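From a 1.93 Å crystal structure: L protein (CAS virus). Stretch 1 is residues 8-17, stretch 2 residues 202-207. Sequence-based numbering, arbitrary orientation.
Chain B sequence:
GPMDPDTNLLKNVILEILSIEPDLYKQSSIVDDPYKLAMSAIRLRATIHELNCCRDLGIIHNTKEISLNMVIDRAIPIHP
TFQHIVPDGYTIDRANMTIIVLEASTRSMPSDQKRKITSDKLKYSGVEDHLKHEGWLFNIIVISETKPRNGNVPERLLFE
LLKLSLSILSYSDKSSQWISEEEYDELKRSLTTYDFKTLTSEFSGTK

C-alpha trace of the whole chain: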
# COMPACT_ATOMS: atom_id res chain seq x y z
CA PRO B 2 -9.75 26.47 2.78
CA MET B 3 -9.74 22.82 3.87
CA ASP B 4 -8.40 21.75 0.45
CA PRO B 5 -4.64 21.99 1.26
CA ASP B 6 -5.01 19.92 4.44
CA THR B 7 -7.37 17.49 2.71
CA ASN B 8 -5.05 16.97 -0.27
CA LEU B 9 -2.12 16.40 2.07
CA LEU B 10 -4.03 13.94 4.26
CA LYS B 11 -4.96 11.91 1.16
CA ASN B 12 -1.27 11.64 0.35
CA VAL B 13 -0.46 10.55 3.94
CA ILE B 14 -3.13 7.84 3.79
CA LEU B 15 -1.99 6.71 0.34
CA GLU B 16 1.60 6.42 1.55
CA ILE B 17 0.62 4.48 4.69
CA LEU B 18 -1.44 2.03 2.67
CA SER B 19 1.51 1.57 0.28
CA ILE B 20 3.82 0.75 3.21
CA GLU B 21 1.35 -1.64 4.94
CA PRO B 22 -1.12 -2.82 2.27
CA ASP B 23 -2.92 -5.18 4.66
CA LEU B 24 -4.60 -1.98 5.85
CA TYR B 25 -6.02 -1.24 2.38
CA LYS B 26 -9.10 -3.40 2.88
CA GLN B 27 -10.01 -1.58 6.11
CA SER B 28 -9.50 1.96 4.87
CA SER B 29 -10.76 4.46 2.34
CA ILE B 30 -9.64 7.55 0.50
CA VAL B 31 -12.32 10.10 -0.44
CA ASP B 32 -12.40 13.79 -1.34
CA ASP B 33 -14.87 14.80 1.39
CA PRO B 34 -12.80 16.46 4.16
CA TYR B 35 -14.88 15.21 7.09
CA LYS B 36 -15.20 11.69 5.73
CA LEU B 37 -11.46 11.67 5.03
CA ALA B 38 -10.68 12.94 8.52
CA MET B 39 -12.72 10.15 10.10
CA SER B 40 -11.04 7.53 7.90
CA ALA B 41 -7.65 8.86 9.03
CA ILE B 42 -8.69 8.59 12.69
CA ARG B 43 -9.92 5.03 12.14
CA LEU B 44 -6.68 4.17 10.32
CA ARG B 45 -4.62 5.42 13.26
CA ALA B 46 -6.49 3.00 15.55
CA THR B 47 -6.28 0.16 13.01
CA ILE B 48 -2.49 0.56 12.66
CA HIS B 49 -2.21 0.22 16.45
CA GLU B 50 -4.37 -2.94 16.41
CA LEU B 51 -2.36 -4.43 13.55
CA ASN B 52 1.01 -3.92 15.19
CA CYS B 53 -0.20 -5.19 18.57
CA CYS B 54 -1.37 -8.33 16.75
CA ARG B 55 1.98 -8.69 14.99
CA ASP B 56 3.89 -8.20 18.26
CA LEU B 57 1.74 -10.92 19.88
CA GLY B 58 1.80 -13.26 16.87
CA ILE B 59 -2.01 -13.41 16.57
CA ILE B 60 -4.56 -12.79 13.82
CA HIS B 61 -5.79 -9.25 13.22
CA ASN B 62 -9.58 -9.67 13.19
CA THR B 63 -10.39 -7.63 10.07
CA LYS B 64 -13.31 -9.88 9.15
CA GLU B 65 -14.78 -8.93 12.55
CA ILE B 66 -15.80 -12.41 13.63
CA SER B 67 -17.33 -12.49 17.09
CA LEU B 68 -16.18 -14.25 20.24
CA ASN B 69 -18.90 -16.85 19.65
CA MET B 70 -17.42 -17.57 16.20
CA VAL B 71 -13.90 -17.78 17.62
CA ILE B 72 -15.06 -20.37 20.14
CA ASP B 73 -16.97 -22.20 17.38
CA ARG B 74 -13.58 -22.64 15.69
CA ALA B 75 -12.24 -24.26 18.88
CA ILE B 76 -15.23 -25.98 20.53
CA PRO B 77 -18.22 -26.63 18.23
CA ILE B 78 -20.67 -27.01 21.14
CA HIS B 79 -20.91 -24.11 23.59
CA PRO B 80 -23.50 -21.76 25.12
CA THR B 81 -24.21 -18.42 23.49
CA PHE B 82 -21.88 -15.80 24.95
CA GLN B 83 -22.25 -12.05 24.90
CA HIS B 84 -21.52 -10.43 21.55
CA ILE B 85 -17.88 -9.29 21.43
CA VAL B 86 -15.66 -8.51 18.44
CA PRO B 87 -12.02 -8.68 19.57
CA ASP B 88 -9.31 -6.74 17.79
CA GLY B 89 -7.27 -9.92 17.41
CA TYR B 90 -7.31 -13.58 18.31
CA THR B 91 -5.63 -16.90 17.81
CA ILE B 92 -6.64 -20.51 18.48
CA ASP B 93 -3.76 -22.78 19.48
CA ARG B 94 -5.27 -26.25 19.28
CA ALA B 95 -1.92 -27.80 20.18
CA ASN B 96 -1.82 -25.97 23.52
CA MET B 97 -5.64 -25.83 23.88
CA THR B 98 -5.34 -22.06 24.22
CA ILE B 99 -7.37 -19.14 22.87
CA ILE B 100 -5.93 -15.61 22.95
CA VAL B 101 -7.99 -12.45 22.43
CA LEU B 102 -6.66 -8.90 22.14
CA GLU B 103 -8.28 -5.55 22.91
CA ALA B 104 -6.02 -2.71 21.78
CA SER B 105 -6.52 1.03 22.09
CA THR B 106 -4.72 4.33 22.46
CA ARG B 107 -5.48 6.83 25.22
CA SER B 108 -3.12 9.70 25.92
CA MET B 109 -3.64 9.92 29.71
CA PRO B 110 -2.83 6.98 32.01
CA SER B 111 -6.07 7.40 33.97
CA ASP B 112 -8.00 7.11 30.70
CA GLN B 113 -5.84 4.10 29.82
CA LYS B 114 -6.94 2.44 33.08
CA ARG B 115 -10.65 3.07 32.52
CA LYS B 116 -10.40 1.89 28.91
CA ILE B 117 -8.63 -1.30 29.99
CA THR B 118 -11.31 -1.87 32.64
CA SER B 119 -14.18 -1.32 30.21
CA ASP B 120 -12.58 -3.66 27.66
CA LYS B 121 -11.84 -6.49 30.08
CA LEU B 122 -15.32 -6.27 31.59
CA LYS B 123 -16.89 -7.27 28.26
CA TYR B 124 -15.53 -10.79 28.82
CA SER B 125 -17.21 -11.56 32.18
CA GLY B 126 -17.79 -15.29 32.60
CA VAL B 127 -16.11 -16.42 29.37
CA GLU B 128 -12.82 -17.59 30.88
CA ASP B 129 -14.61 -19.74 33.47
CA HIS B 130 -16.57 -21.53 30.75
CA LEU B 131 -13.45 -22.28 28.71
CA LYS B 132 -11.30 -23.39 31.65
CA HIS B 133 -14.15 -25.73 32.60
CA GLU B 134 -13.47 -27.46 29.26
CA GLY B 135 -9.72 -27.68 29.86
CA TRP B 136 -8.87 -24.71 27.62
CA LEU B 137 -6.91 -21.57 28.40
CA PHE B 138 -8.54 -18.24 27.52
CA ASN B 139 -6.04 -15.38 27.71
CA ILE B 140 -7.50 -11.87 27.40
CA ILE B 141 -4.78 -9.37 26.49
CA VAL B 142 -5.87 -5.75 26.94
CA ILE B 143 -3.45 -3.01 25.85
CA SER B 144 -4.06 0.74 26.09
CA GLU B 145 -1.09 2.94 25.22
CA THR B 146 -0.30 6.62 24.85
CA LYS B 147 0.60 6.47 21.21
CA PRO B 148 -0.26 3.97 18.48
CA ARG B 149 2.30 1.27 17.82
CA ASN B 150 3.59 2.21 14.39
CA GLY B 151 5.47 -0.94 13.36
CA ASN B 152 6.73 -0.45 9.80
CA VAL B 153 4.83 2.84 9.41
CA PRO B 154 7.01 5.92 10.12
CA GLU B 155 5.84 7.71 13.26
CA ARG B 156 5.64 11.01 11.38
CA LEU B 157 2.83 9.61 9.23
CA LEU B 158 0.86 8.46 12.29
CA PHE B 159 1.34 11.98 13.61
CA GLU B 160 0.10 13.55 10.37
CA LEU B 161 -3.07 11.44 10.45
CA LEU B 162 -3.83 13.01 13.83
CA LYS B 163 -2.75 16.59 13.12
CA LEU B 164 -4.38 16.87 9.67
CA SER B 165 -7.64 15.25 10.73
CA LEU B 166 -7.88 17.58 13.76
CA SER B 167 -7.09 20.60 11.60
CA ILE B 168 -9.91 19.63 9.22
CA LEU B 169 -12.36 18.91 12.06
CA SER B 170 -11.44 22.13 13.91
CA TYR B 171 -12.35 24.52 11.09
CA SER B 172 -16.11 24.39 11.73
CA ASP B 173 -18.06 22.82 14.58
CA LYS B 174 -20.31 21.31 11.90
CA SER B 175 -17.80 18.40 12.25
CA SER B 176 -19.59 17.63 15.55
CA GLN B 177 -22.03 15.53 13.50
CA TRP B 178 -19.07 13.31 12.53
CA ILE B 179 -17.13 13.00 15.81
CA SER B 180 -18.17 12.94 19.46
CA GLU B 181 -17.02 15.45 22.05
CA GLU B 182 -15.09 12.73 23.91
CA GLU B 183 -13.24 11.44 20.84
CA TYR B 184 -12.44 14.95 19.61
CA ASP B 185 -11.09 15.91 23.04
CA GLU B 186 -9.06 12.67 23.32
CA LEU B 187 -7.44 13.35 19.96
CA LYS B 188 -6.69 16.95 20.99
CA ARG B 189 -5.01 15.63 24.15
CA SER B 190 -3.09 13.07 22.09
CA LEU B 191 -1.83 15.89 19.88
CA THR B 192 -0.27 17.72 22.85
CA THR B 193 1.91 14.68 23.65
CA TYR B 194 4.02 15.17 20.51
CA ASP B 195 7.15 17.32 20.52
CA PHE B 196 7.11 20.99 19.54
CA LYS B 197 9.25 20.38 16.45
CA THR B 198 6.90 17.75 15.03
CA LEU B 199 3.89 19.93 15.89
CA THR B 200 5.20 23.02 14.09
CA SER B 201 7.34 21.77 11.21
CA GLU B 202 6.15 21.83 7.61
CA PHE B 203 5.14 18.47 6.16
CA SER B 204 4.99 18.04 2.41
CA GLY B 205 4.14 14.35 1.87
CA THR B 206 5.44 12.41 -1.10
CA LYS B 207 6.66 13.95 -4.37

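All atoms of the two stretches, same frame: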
# COMPACT_ATOMS: atom_id res chain seq x y z
N ASN B 8 -5.92 17.57 0.74
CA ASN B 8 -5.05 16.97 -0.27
C ASN B 8 -3.83 16.32 0.36
O ASN B 8 -3.36 15.27 -0.10
CB ASN B 8 -4.59 18.03 -1.27
CG ASN B 8 -5.70 18.44 -2.21
OD1 ASN B 8 -6.64 17.68 -2.45
ND2 ASN B 8 -5.59 19.65 -2.76
N LEU B 9 -3.29 16.95 1.40
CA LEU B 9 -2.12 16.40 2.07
C LEU B 9 -2.48 15.13 2.83
O LEU B 9 -1.73 14.15 2.81
CB LEU B 9 -1.54 17.46 3.01
CG LEU B 9 -0.17 17.14 3.63
CD1 LEU B 9 0.89 16.86 2.52
CD2 LEU B 9 0.29 18.29 4.54
N LEU B 10 -3.63 15.12 3.51
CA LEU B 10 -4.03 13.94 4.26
C LEU B 10 -4.28 12.75 3.32
O LEU B 10 -3.98 11.61 3.67
CB LEU B 10 -5.27 14.25 5.10
CG LEU B 10 -5.86 13.13 5.96
CD1 LEU B 10 -4.82 12.57 6.92
CD2 LEU B 10 -7.07 13.67 6.72
N LYS B 11 -4.82 13.00 2.12
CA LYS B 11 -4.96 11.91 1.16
C LYS B 11 -3.61 11.30 0.83
O LYS B 11 -3.47 10.07 0.76
CB LYS B 11 -5.64 12.41 -0.12
CG LYS B 11 -7.12 12.71 0.05
CD LYS B 11 -7.84 12.85 -1.28
CE LYS B 11 -7.49 14.14 -1.97
NZ LYS B 11 -8.70 14.72 -2.65
N ASN B 12 -2.60 12.14 0.64
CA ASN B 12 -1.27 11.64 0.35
C ASN B 12 -0.70 10.84 1.52
O ASN B 12 -0.10 9.77 1.31
CB ASN B 12 -0.37 12.82 -0.01
CG ASN B 12 1.05 12.40 -0.32
OD1 ASN B 12 1.91 12.44 0.55
ND2 ASN B 12 1.29 12.00 -1.57
N VAL B 13 -0.89 11.32 2.76
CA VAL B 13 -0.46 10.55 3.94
C VAL B 13 -1.12 9.17 3.94
O VAL B 13 -0.46 8.15 4.12
CB VAL B 13 -0.80 11.32 5.23
CG1 VAL B 13 -0.63 10.41 6.47
CG2 VAL B 13 0.03 12.60 5.35
N ILE B 14 -2.44 9.12 3.75
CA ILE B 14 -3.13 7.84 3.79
C ILE B 14 -2.64 6.93 2.66
O ILE B 14 -2.38 5.74 2.86
CB ILE B 14 -4.66 8.05 3.72
CG1 ILE B 14 -5.15 8.76 5.00
CG2 ILE B 14 -5.37 6.74 3.52
CD1 ILE B 14 -6.66 9.06 4.97
N LEU B 15 -2.49 7.50 1.46
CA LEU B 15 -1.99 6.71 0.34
C LEU B 15 -0.62 6.13 0.64
O LEU B 15 -0.34 4.97 0.31
CB LEU B 15 -1.93 7.56 -0.94
CG LEU B 15 -3.28 7.86 -1.61
CD1 LEU B 15 -3.16 9.00 -2.63
CD2 LEU B 15 -3.83 6.63 -2.30
N GLU B 16 0.26 6.92 1.26
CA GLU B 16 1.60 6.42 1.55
C GLU B 16 1.55 5.32 2.60
O GLU B 16 2.26 4.30 2.47
CB GLU B 16 2.52 7.56 2.03
CG GLU B 16 3.96 7.08 2.23
CD GLU B 16 4.95 8.18 2.55
OE1 GLU B 16 6.17 7.96 2.36
OE2 GLU B 16 4.53 9.27 2.99
N ILE B 17 0.76 5.51 3.65
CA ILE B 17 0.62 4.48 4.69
C ILE B 17 0.12 3.17 4.11
O ILE B 17 0.61 2.09 4.45
CB ILE B 17 -0.31 4.98 5.81
CG1 ILE B 17 0.38 6.11 6.59
CG2 ILE B 17 -0.68 3.81 6.73
CD1 ILE B 17 -0.56 6.76 7.62
N GLU B 202 6.89 22.05 8.85
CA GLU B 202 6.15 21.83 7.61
C GLU B 202 6.26 20.37 7.20
O GLU B 202 7.30 19.74 7.38
CB GLU B 202 6.67 22.74 6.50
CG GLU B 202 6.56 22.12 5.10
CD GLU B 202 6.49 23.15 3.98
OE1 GLU B 202 6.40 24.37 4.29
OE2 GLU B 202 6.51 22.75 2.80
N PHE B 203 5.16 19.82 6.70
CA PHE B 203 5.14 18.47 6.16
C PHE B 203 4.63 18.54 4.73
O PHE B 203 3.59 19.17 4.47
CB PHE B 203 4.26 17.53 6.99
CG PHE B 203 4.17 16.14 6.42
CD1 PHE B 203 5.19 15.22 6.63
CD2 PHE B 203 3.06 15.75 5.67
CE1 PHE B 203 5.12 13.93 6.09
CE2 PHE B 203 2.99 14.48 5.14
CZ PHE B 203 4.02 13.56 5.35
N SER B 204 5.35 17.92 3.81
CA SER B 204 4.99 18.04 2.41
C SER B 204 4.56 16.73 1.77
O SER B 204 4.17 16.74 0.60
CB SER B 204 6.16 18.64 1.62
OG SER B 204 7.28 17.78 1.64
N GLY B 205 4.60 15.60 2.49
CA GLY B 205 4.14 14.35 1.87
C GLY B 205 5.08 13.87 0.78
O GLY B 205 6.23 14.30 0.69
N THR B 206 4.58 12.97 -0.07
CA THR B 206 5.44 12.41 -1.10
C THR B 206 5.40 13.26 -2.37
O THR B 206 4.40 13.91 -2.68
CB THR B 206 5.08 10.96 -1.47
OG1 THR B 206 3.84 10.92 -2.19
CG2 THR B 206 4.99 10.07 -0.22
N LYS B 207 6.50 13.22 -3.11
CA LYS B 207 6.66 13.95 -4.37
C LYS B 207 7.47 13.11 -5.35
O LYS B 207 8.17 12.17 -4.94
CB LYS B 207 7.36 15.30 -4.14
CG LYS B 207 6.49 16.30 -3.41
CD LYS B 207 7.31 17.32 -2.67
CE LYS B 207 6.42 18.16 -1.77
NZ LYS B 207 5.85 19.35 -2.45
OXT LYS B 207 7.44 13.35 -6.57

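Residues 8-17 lie within a regular helix, held by i to i+4 backbone hydrogen bonds such as V13 N to L9 O (3.0 Å), and residues 202-207, the chain's C-terminal end, cross it as an irregular segment without helix or strand. On the helix side the contact is made by the side chains of L9, N12, V13 and E16, which recur at the three- and four-residue spacing of one helical face. Together the two stretches bury 343 Å².

E202 makes no contact, and the packing begins at F203. Its side chain points toward the helix and meets L9 and V13, one turn apart. L9 CD2 sits at the ring edge, 3.9 Å from F203 CD2, and V13 CG2 approaches F203 CE2 at 3.5 Å; this apolar packing covers part of the ring and of the L9 side chain. L9 CD2 also lies 3.4 Å from the backbone atom F203 O, a van der Waals contact.

S204 turns its side chain away, and its backbone packs on L9, with S204 C 3.7 Å from L9 CD1. At G205 the CA traces come closest, G205 CA lying 6.2 Å from N12 CA. The absence of a side chain matters here: an ideal CB would fall 2.4 Å from N12 OD1, a clash, and the positive phi of 70° also favours glycine.

T206, the next residue, bonds to N12, whose carboxamide is used at both ends. T206 N donates to N12 OD1 (2.8 Å, 164°), while N12 ND2 donates to T206 OG1 (2.8 Å, 171°). The two short, nearly linear bonds pin both the backbone and the side chain of T206 to a single helical residue. The T206 methyl CG2 lies 3.3 Å from E16 OE2, a van der Waals contact and not a hydrogen bond, since a methyl group is no conventional donor. K207 then points away, leaving the helix untouched.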